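Long-range contacts in N-terminal acetyltransferase B complex subunit MDM20 (Candida albicans, PDB 5K04), which probably acts as the non-catalytic, scaffold-like subunit that holds the NAT3 subunit in the NatB complex, an enzyme that acetylates protein N-termini: residues V608-L612 with L649-I653; F698-K703 with L746-L750; P275-L281 with N300-F305; N373-L377 with K410-W414. One frame throughout, in Å; residues are numbered along the deposited sequence.

Contact 1: residues V608-L612 with L649-I653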
# COMPACT_ATOMS: atom_id res chain seq x y z
N VAL A 608 -13.88 12.58 -24.74
CA VAL A 608 -15.15 12.64 -25.46
C VAL A 608 -15.83 11.28 -25.45
O VAL A 608 -17.02 11.16 -25.13
CB VAL A 608 -14.95 13.15 -26.90
CG1 VAL A 608 -16.27 13.28 -27.59
CG2 VAL A 608 -14.22 14.49 -26.91
N PHE A 609 -15.07 10.22 -25.77
CA PHE A 609 -15.68 8.91 -25.88
C PHE A 609 -16.21 8.42 -24.54
O PHE A 609 -17.32 7.87 -24.47
CB PHE A 609 -14.72 7.88 -26.46
CG PHE A 609 -15.33 6.51 -26.52
CD1 PHE A 609 -16.41 6.26 -27.37
CD2 PHE A 609 -14.86 5.48 -25.72
CE1 PHE A 609 -16.99 5.01 -27.43
CE2 PHE A 609 -15.44 4.21 -25.78
CZ PHE A 609 -16.51 3.99 -26.63
N ASP A 610 -15.43 8.59 -23.48
CA ASP A 610 -15.87 8.14 -22.16
C ASP A 610 -17.11 8.91 -21.70
O ASP A 610 -17.98 8.32 -21.06
CB ASP A 610 -14.74 8.26 -21.14
CG ASP A 610 -13.88 6.99 -21.07
OD1 ASP A 610 -14.35 5.92 -21.51
OD2 ASP A 610 -12.74 7.07 -20.56
N ASN A 611 -17.22 10.20 -22.04
CA ASN A 611 -18.44 10.93 -21.71
C ASN A 611 -19.65 10.34 -22.43
O ASN A 611 -20.73 10.22 -21.85
CB ASN A 611 -18.28 12.42 -22.04
CG ASN A 611 -17.72 13.23 -20.85
OD1 ASN A 611 -17.98 12.91 -19.68
ND2 ASN A 611 -16.95 14.27 -21.14
N LEU A 612 -19.48 9.92 -23.70
CA LEU A 612 -20.57 9.27 -24.42
C LEU A 612 -20.88 7.89 -23.84
O LEU A 612 -22.05 7.54 -23.66
CB LEU A 612 -20.21 9.17 -25.90
CG LEU A 612 -21.10 8.32 -26.81
CD1 LEU A 612 -22.44 8.99 -27.01
CD2 LEU A 612 -20.40 8.10 -28.15
N LEU A 649 -19.44 5.86 -33.00
CA LEU A 649 -18.55 5.28 -32.00
C LEU A 649 -17.09 5.27 -32.45
O LEU A 649 -16.22 5.05 -31.60
CB LEU A 649 -19.00 3.86 -31.67
CG LEU A 649 -20.39 3.77 -31.02
CD1 LEU A 649 -20.87 2.33 -30.99
CD2 LEU A 649 -20.40 4.38 -29.62
N LYS A 650 -16.81 5.50 -33.74
CA LYS A 650 -15.45 5.63 -34.28
C LYS A 650 -14.59 6.62 -33.51
O LYS A 650 -13.36 6.54 -33.59
CB LYS A 650 -15.48 6.12 -35.73
CG LYS A 650 -15.74 5.09 -36.78
CD LYS A 650 -15.70 5.73 -38.17
CE LYS A 650 -16.55 6.99 -38.24
NZ LYS A 650 -16.72 7.52 -39.65
N ILE A 651 -15.20 7.58 -32.82
CA ILE A 651 -14.43 8.55 -32.06
C ILE A 651 -13.67 7.90 -30.93
O ILE A 651 -12.84 8.55 -30.29
CB ILE A 651 -15.35 9.66 -31.50
CG1 ILE A 651 -16.41 9.08 -30.56
CG2 ILE A 651 -16.02 10.42 -32.63
CD1 ILE A 651 -16.88 10.08 -29.53
N LEU A 652 -13.96 6.63 -30.63
CA LEU A 652 -13.11 5.88 -29.70
C LEU A 652 -11.73 5.62 -30.30
O LEU A 652 -10.79 5.34 -29.55
CB LEU A 652 -13.79 4.56 -29.31
CG LEU A 652 -13.82 3.43 -30.36
CD1 LEU A 652 -12.55 2.55 -30.35
CD2 LEU A 652 -15.06 2.56 -30.16
N ILE A 653 -11.60 5.70 -31.62
CA ILE A 653 -10.34 5.45 -32.29
C ILE A 653 -9.46 6.70 -32.22
O ILE A 653 -9.84 7.76 -32.74
CB ILE A 653 -10.56 5.02 -33.74
CG1 ILE A 653 -11.40 3.74 -33.79
CG2 ILE A 653 -9.21 4.79 -34.43
CD1 ILE A 653 -11.71 3.29 -35.20
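The first turn of helix 608-625 meets a short 3-10 turn at 650-652. The two surfaces interlock through apolar side chains, and the backbones come close: the CA atoms of Phe-609 and Leu-652 are 5.5 Å apart. Together they bury 291 Å².

The main bump is Phe-609. Its t rotamer sends the ring across to the other segment, into a hollow lined by Leu-649, Ile-651 and Leu-652. Leu-652 CB sits 3.5 Å from the centroid of the Phe-609 ring and only 5° off its normal, a CH-pi contact squarely over one face. Leu-649 CD2 lies at the ring edge, 4.1 Å from Phe-609 CE1.

Ile-651 is the bump in the reverse direction. It fills the hollow between Val-608, the Phe-609 backbone and Leu-612 on the helix surface. Ile-651 CD1 lies 3.8 Å from Val-608 CG1, 4.0 Å from Phe-609 CA and 4.3 Å from Leu-612 CD2. Leu-612 CD2 also reaches Leu-649 CD2, at 4.0 Å.

Phe-609 and Leu-649 are buried, while Val-608 and Ile-651 are exposed. Helix 661-682 packs against Phe-609, Leu-649 and Leu-652, through Asn-665, Leu-669 and Leu-662. Helix 698-703 adds Phe-698 against Leu-649 and Phe-702 against Leu-652. The contact thus joins the start of helix 608-625 to the turn that follows helix 646-649, with helices 661-682 and 698-703 packed beside it.

Contact 2: residues F698-K703 with L746-L750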
# COMPACT_ATOMS: atom_id res chain seq x y z
N PHE A 698 -21.36 -4.29 -35.55
CA PHE A 698 -20.17 -3.61 -35.04
C PHE A 698 -18.90 -4.38 -35.38
O PHE A 698 -17.91 -3.80 -35.83
CB PHE A 698 -20.27 -3.41 -33.52
CG PHE A 698 -21.21 -2.30 -33.10
CD1 PHE A 698 -21.92 -1.57 -34.04
CD2 PHE A 698 -21.37 -1.99 -31.77
CE1 PHE A 698 -22.76 -0.55 -33.65
CE2 PHE A 698 -22.21 -0.97 -31.37
CZ PHE A 698 -22.90 -0.25 -32.31
N GLY A 699 -18.91 -5.69 -35.13
CA GLY A 699 -17.71 -6.48 -35.34
C GLY A 699 -17.26 -6.44 -36.79
O GLY A 699 -16.09 -6.17 -37.07
N LYS A 700 -18.19 -6.65 -37.72
CA LYS A 700 -17.87 -6.50 -39.13
C LYS A 700 -17.38 -5.09 -39.44
O LYS A 700 -16.38 -4.90 -40.14
CB LYS A 700 -19.09 -6.84 -39.99
CG LYS A 700 -18.90 -6.55 -41.46
CD LYS A 700 -20.14 -6.93 -42.26
CE LYS A 700 -19.86 -6.90 -43.77
NZ LYS A 700 -21.06 -7.27 -44.58
N GLU A 701 -18.08 -4.08 -38.90
CA GLU A 701 -17.78 -2.70 -39.29
C GLU A 701 -16.43 -2.24 -38.73
O GLU A 701 -15.71 -1.50 -39.41
CB GLU A 701 -18.94 -1.79 -38.86
CG GLU A 701 -20.18 -1.96 -39.78
CD GLU A 701 -21.47 -1.36 -39.23
OE1 GLU A 701 -21.48 -0.87 -38.09
OE2 GLU A 701 -22.49 -1.38 -39.95
N PHE A 702 -16.05 -2.71 -37.53
CA PHE A 702 -14.76 -2.31 -36.97
C PHE A 702 -13.60 -3.07 -37.62
O PHE A 702 -12.52 -2.51 -37.84
CB PHE A 702 -14.76 -2.48 -35.43
CG PHE A 702 -15.33 -1.29 -34.69
CD1 PHE A 702 -16.71 -1.14 -34.53
CD2 PHE A 702 -14.51 -0.30 -34.21
CE1 PHE A 702 -17.25 -0.02 -33.87
CE2 PHE A 702 -15.03 0.83 -33.55
CZ PHE A 702 -16.41 0.96 -33.37
N LYS A 703 -13.81 -4.35 -37.95
CA LYS A 703 -12.81 -5.09 -38.71
C LYS A 703 -12.46 -4.40 -40.02
O LYS A 703 -11.28 -4.29 -40.38
CB LYS A 703 -13.30 -6.51 -38.98
CG LYS A 703 -13.36 -7.36 -37.71
CD LYS A 703 -14.14 -8.65 -37.93
CE LYS A 703 -14.15 -9.47 -36.63
NZ LYS A 703 -14.88 -10.75 -36.78
N LEU A 746 -10.64 -8.68 -29.26
CA LEU A 746 -11.69 -7.72 -28.96
C LEU A 746 -12.71 -7.65 -30.10
O LEU A 746 -13.92 -7.67 -29.85
CB LEU A 746 -11.08 -6.34 -28.69
CG LEU A 746 -10.18 -6.27 -27.44
CD1 LEU A 746 -9.60 -4.88 -27.20
CD2 LEU A 746 -10.93 -6.75 -26.18
N LEU A 747 -12.23 -7.56 -31.34
CA LEU A 747 -13.11 -7.47 -32.51
C LEU A 747 -14.04 -8.67 -32.63
O LEU A 747 -15.22 -8.52 -32.95
CB LEU A 747 -12.26 -7.33 -33.77
CG LEU A 747 -11.49 -6.03 -33.92
CD1 LEU A 747 -10.49 -6.16 -35.05
CD2 LEU A 747 -12.44 -4.90 -34.20
N ASN A 748 -13.51 -9.87 -32.40
CA ASN A 748 -14.31 -11.09 -32.40
C ASN A 748 -15.27 -11.15 -31.21
O ASN A 748 -16.18 -11.99 -31.21
CB ASN A 748 -13.40 -12.32 -32.38
CG ASN A 748 -12.55 -12.43 -33.64
OD1 ASN A 748 -12.81 -11.78 -34.66
ND2 ASN A 748 -11.52 -13.26 -33.56
N SER A 749 -15.08 -10.31 -30.21
CA SER A 749 -15.95 -10.26 -29.05
C SER A 749 -17.08 -9.25 -29.22
O SER A 749 -18.04 -9.28 -28.44
CB SER A 749 -15.13 -9.94 -27.80
OG SER A 749 -14.43 -11.08 -27.35
N LEU A 750 -16.97 -8.35 -30.20
CA LEU A 750 -18.10 -7.53 -30.62
C LEU A 750 -19.07 -8.41 -31.42
O LEU A 750 -20.28 -8.20 -31.36
CB LEU A 750 -17.63 -6.33 -31.46
CG LEU A 750 -16.69 -5.26 -30.90
CD1 LEU A 750 -16.02 -4.49 -32.05
CD2 LEU A 750 -17.43 -4.30 -30.04
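Leu-747, Leu-750 and Lys-703 lose the most surface here. The first two belong to the very end of the chain, where Leu-747 to Leu-750 form a type I beta turn. The turn brings both leucines to the same side, facing helix 698-703.

Leu-747 loses 71 Å², and its CD2 packs 3.6 Å from Phe-702 CB. Leu-750, the last residue, loses 69 Å². Its CD1 lies 4.1 Å from Phe-702 CB, and its CB is 3.9 Å from Gly-699 CA. The backbones come close at this point, with the CA atoms of Gly-699 and Leu-750 4.9 Å apart.

Lys-703 is exposed and loses 63 Å². Its long, extended side chain runs along the turn, with CE 4.0 Å from Leu-747 CB. Its tip then makes the hydrogen bond that links the segments, Lys-703 NZ to Asn-748 OD1 at 3.1 Å. A polar edge thus borders the apolar centre.

Helix 661-682 backs the contact, with Leu-750 on Val-670 and Ile-673, and Phe-698 also on Ile-673. Phe-698 and Phe-702 also touch Thr-646 of helix 646-649. The C-terminal turn thus packs against helices 698-703 and 661-682.

Contact 3: residues P275-L281 with N300-F305; sequences PTRNISL and NYYQKF
Leu-281 lies over one face of the Tyr-301 ring, its CD2 3.8 Å from the ring centroid and 19° off the normal, a CH-pi contact. Tyr-301 (chi1 t, chi2 86°) projects from helix 295-305 toward helix 277-289. Pro-275 and Thr-276 precede that helix, which starts at Arg-277 (chi1 to chi3 t). The short axes of 277-281 and 300-305 run nearly antiparallel, at 155°, and approach to 9.8 Å. CA atoms are 5.5 Å apart for Ser-280 and Tyr-301, and 8.3 Å for Pro-275 and Lys-304.

Ser-280 (chi1 m) is a knob in a hole formed by Asn-300, Tyr-301, Lys-304 and Phe-305. Its CB is 3.7 Å from Tyr-301 CD1, while its OG donates to Thr-276 O at 2.8 Å. Thr-276 is the N-cap: Ile-279 N donates to Thr-276 OG1 at 3.2 Å. Phe-305 (chi1 m) pushes its CZ to 3.4 Å from Arg-277 CA. Lys-304 NZ comes 3.6 Å from Pro-275 CB. One water receives a bond from Asn-300 ND2 (2.6 Å) and donates to Ser-280 O (2.9 Å).

Two consecutive antiparallel helices form an alpha-hairpin, consistent with the TPR clan.

The centre is mixed, a serine knob among aromatic and polar side chains. Arg-277 and Tyr-301 share Asp-314, and Arg-277 also salt-bridges Glu-48 of the NAT3 chain. The Arg-277 side chain is about 10 Å from bound coenzyme A. The chemistry therefore ties the hairpin to the subunit interface near the cofactor.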
# COMPACT_ATOMS: atom_id res chain seq x y z
N PRO A 275 36.21 9.02 10.60
CA PRO A 275 35.76 9.42 9.25
C PRO A 275 34.50 8.70 8.79
O PRO A 275 34.41 8.31 7.62
CB PRO A 275 36.96 9.08 8.36
CG PRO A 275 37.70 8.01 9.10
CD PRO A 275 37.46 8.23 10.57
N THR A 276 33.52 8.53 9.68
CA THR A 276 32.29 7.85 9.30
C THR A 276 31.46 8.73 8.36
O THR A 276 31.68 9.94 8.23
CB THR A 276 31.45 7.48 10.53
OG1 THR A 276 30.85 8.65 11.11
CG2 THR A 276 32.31 6.77 11.58
N ARG A 277 30.52 8.07 7.66
CA ARG A 277 29.60 8.78 6.79
C ARG A 277 28.86 9.88 7.54
O ARG A 277 28.87 11.05 7.14
CB ARG A 277 28.62 7.79 6.15
CG ARG A 277 27.44 8.43 5.40
CD ARG A 277 26.92 7.51 4.28
NE ARG A 277 25.68 8.02 3.71
CZ ARG A 277 24.46 7.77 4.20
NH1 ARG A 277 24.33 7.00 5.27
NH2 ARG A 277 23.38 8.28 3.62
N ASN A 278 28.21 9.51 8.65
CA ASN A 278 27.38 10.47 9.37
C ASN A 278 28.19 11.65 9.89
O ASN A 278 27.71 12.79 9.90
CB ASN A 278 26.66 9.77 10.52
CG ASN A 278 25.40 9.04 10.07
OD1 ASN A 278 24.90 9.25 8.96
ND2 ASN A 278 24.86 8.20 10.95
N ILE A 279 29.42 11.40 10.33
CA ILE A 279 30.25 12.49 10.84
C ILE A 279 30.75 13.35 9.68
O ILE A 279 30.90 14.57 9.82
CB ILE A 279 31.42 11.92 11.67
CG1 ILE A 279 30.90 11.35 12.98
CG2 ILE A 279 32.52 12.98 11.90
CD1 ILE A 279 32.00 10.67 13.79
N SER A 280 30.98 12.74 8.51
CA SER A 280 31.42 13.51 7.36
C SER A 280 30.34 14.47 6.89
O SER A 280 30.62 15.63 6.58
CB SER A 280 31.83 12.56 6.24
OG SER A 280 32.98 11.84 6.62
N LEU A 281 29.09 14.01 6.88
CA LEU A 281 27.97 14.90 6.57
C LEU A 281 27.75 15.90 7.69
O LEU A 281 27.39 17.06 7.43
CB LEU A 281 26.70 14.09 6.32
CG LEU A 281 26.64 13.30 5.01
CD1 LEU A 281 25.34 12.52 4.90
CD2 LEU A 281 26.80 14.22 3.81
N ASN A 300 35.65 17.05 1.37
CA ASN A 300 36.12 15.92 2.18
C ASN A 300 35.11 14.78 2.16
O ASN A 300 35.50 13.61 2.12
CB ASN A 300 36.42 16.39 3.61
CG ASN A 300 36.60 15.21 4.60
OD1 ASN A 300 37.69 14.63 4.69
ND2 ASN A 300 35.54 14.89 5.37
N TYR A 301 33.81 15.09 2.17
CA TYR A 301 32.82 14.03 2.04
C TYR A 301 32.93 13.35 0.68
O TYR A 301 32.90 12.12 0.59
CB TYR A 301 31.39 14.57 2.25
CG TYR A 301 30.37 13.48 2.00
CD1 TYR A 301 30.00 12.61 3.02
CD2 TYR A 301 29.82 13.30 0.73
CE1 TYR A 301 29.08 11.58 2.77
CE2 TYR A 301 28.91 12.28 0.49
CZ TYR A 301 28.54 11.43 1.50
OH TYR A 301 27.63 10.43 1.24
N TYR A 302 33.08 14.15 -0.38
CA TYR A 302 33.15 13.62 -1.73
C TYR A 302 34.37 12.71 -1.91
O TYR A 302 34.29 11.68 -2.59
CB TYR A 302 33.17 14.76 -2.75
CG TYR A 302 33.42 14.32 -4.18
CD1 TYR A 302 32.37 13.96 -5.00
CD2 TYR A 302 34.70 14.23 -4.70
CE1 TYR A 302 32.58 13.54 -6.31
CE2 TYR A 302 34.93 13.81 -6.02
CZ TYR A 302 33.86 13.46 -6.81
OH TYR A 302 34.06 13.04 -8.10
N GLN A 303 35.51 13.10 -1.33
CA GLN A 303 36.72 12.30 -1.50
C GLN A 303 36.59 10.95 -0.83
O GLN A 303 37.16 9.96 -1.29
CB GLN A 303 37.94 13.04 -0.94
CG GLN A 303 38.33 14.31 -1.71
CD GLN A 303 38.65 14.05 -3.18
OE1 GLN A 303 39.17 12.98 -3.54
NE2 GLN A 303 38.35 15.02 -4.04
N LYS A 304 35.85 10.90 0.27
CA LYS A 304 35.65 9.65 0.99
C LYS A 304 34.54 8.80 0.39
O LYS A 304 34.60 7.57 0.50
CB LYS A 304 35.35 9.95 2.46
CG LYS A 304 36.51 10.61 3.18
CD LYS A 304 36.20 10.88 4.64
CE LYS A 304 37.49 11.17 5.40
NZ LYS A 304 38.47 10.05 5.25
N PHE A 305 33.54 9.42 -0.26
CA PHE A 305 32.33 8.69 -0.63
C PHE A 305 31.95 8.77 -2.12
O PHE A 305 30.86 8.31 -2.48
CB PHE A 305 31.18 9.15 0.26
CG PHE A 305 31.38 8.76 1.70
CD1 PHE A 305 31.03 7.49 2.15
CD2 PHE A 305 31.97 9.64 2.61
CE1 PHE A 305 31.25 7.11 3.47
CE2 PHE A 305 32.19 9.27 3.92
CZ PHE A 305 31.83 7.99 4.35
O HOH W 1 33.22 16.10 5.47

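Contact 4: residues N373-L377 with K410-W414; sequences NELTL and KLKLW
A salt bridge leads this contact: Lys-410 NZ donates to Glu-374 OE1 at 2.9 Å. Lys-410 gets there by curling its side chain (m, t, m, m), and Glu-374 bends back with chi1 and chi2 both m. Gln-83 of the NAT3 chain adds a weak hydrogen bond to Glu-374 OE1. Within its own helix, Thr-376 OG1 donates to Asn-373 OD1 at 2.7 Å, while Asn-373 ND2 bonds to Asp-405.

Both segments are helical. Their short axes run almost parallel, at 22°, and come no closer than 11.4 Å. The nearest CA pair is Leu-377 and Leu-411, 7.1 Å apart. Side chains bridge this wide gap. Leu-377 (chi1 t, chi2 p) contributes the largest share, losing 99 Å². Its CD1 is 3.9 Å from the centroid of the Trp-414 five-membered ring, 28° off the normal, a CH-pi contact. Trp-414 (chi1 m, chi2 99°) turns its NE1 to the carbonyl of Glu-555. Leu-377 CD1 is also 4.1 Å from Leu-411 CD2, and Leu-377 CD2 is 3.9 Å from Lys-410 CB.

Helix 388-404 runs between these helices in sequence and packs on Asn-373 and Leu-411. Parallel packing of helices two apart in sequence is typical of tandem alpha-hairpin repeats, as in the TPR clan.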
# COMPACT_ATOMS: atom_id res chain seq x y z
N ASN A 373 23.13 1.79 -15.12
CA ASN A 373 21.76 1.96 -15.54
C ASN A 373 21.02 2.99 -14.70
O ASN A 373 19.83 3.23 -14.95
CB ASN A 373 21.09 0.59 -15.54
CG ASN A 373 21.61 -0.26 -16.68
OD1 ASN A 373 21.87 0.26 -17.77
ND2 ASN A 373 21.80 -1.56 -16.43
N GLU A 374 21.70 3.58 -13.72
CA GLU A 374 21.24 4.83 -13.14
C GLU A 374 21.37 5.95 -14.16
O GLU A 374 20.50 6.82 -14.26
CB GLU A 374 22.04 5.15 -11.88
CG GLU A 374 21.82 4.18 -10.70
CD GLU A 374 20.39 4.19 -10.14
OE1 GLU A 374 19.84 3.11 -9.84
OE2 GLU A 374 19.82 5.30 -9.99
N LEU A 375 22.47 5.93 -14.93
CA LEU A 375 22.71 6.92 -15.97
C LEU A 375 21.85 6.66 -17.21
O LEU A 375 21.24 7.59 -17.76
CB LEU A 375 24.19 6.94 -16.34
CG LEU A 375 25.06 7.38 -15.16
CD1 LEU A 375 26.47 7.80 -15.58
CD2 LEU A 375 24.36 8.52 -14.45
N THR A 376 21.78 5.39 -17.64
CA THR A 376 21.03 5.07 -18.86
C THR A 376 19.54 5.34 -18.68
O THR A 376 18.88 5.84 -19.61
CB THR A 376 21.29 3.61 -19.28
OG1 THR A 376 20.83 2.70 -18.28
CG2 THR A 376 22.77 3.40 -19.49
N LEU A 377 18.99 5.03 -17.50
CA LEU A 377 17.57 5.31 -17.26
C LEU A 377 17.29 6.81 -17.34
O LEU A 377 16.35 7.24 -18.00
CB LEU A 377 17.13 4.73 -15.92
CG LEU A 377 15.66 4.92 -15.54
CD1 LEU A 377 14.73 4.25 -16.55
CD2 LEU A 377 15.39 4.41 -14.14
N LYS A 410 13.72 -0.88 -11.53
CA LYS A 410 13.32 0.40 -12.11
C LYS A 410 13.18 0.28 -13.62
O LYS A 410 12.22 0.81 -14.20
CB LYS A 410 14.32 1.50 -11.75
CG LYS A 410 14.24 1.91 -10.27
CD LYS A 410 14.78 3.31 -10.04
CE LYS A 410 16.25 3.43 -10.32
NZ LYS A 410 17.06 2.60 -9.41
N LEU A 411 14.10 -0.42 -14.27
CA LEU A 411 13.98 -0.63 -15.71
C LEU A 411 12.73 -1.42 -16.03
O LEU A 411 12.06 -1.16 -17.04
CB LEU A 411 15.22 -1.34 -16.26
CG LEU A 411 16.62 -0.73 -16.08
CD1 LEU A 411 17.72 -1.66 -16.66
CD2 LEU A 411 16.71 0.66 -16.69
N LYS A 412 12.40 -2.42 -15.19
CA LYS A 412 11.21 -3.23 -15.39
C LYS A 412 9.94 -2.39 -15.26
O LYS A 412 9.02 -2.50 -16.08
CB LYS A 412 11.19 -4.38 -14.39
CG LYS A 412 12.17 -5.49 -14.73
CD LYS A 412 12.03 -6.65 -13.79
CE LYS A 412 12.96 -7.80 -14.17
NZ LYS A 412 12.63 -8.98 -13.30
N LEU A 413 9.87 -1.54 -14.23
CA LEU A 413 8.68 -0.72 -14.05
C LEU A 413 8.48 0.20 -15.25
O LEU A 413 7.36 0.35 -15.74
CB LEU A 413 8.79 0.11 -12.77
CG LEU A 413 8.85 -0.68 -11.46
CD1 LEU A 413 9.02 0.25 -10.28
CD2 LEU A 413 7.63 -1.51 -11.30
N TRP A 414 9.57 0.80 -15.74
CA TRP A 414 9.46 1.70 -16.87
C TRP A 414 9.04 0.95 -18.13
O TRP A 414 8.21 1.44 -18.90
CB TRP A 414 10.80 2.42 -17.08
CG TRP A 414 10.91 3.66 -16.26
CD1 TRP A 414 11.56 3.80 -15.06
CD2 TRP A 414 10.30 4.93 -16.54
NE1 TRP A 414 11.41 5.08 -14.59
CE2 TRP A 414 10.64 5.79 -15.47
CE3 TRP A 414 9.49 5.41 -17.58
CZ2 TRP A 414 10.20 7.13 -15.42
CZ3 TRP A 414 9.07 6.75 -17.54
CH2 TRP A 414 9.43 7.59 -16.46

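Contacts 1 and 2 adjoin at the C-terminal end, with centres 16 Å apart. They touch through Leu-649 and Leu-652 against Phe-698 and Phe-702, and helix 661-682 packs on both. Each is apolar at its centre and exposed at its border; contact 2 adds one surface hydrogen bond. Contacts 3 and 4 lie elsewhere, with nearest atoms about 12 Å apart. Both reach NAT3 and are richer in polar bonds. Contact 4 has all its touching residues buried, and its salt bridge joins the two segments directly. Contact 3 is partly exposed. There a water bridges the segments, and Arg-277 pairs with Asp-314 and with Glu-48 of the NAT3 chain, outside the two segments.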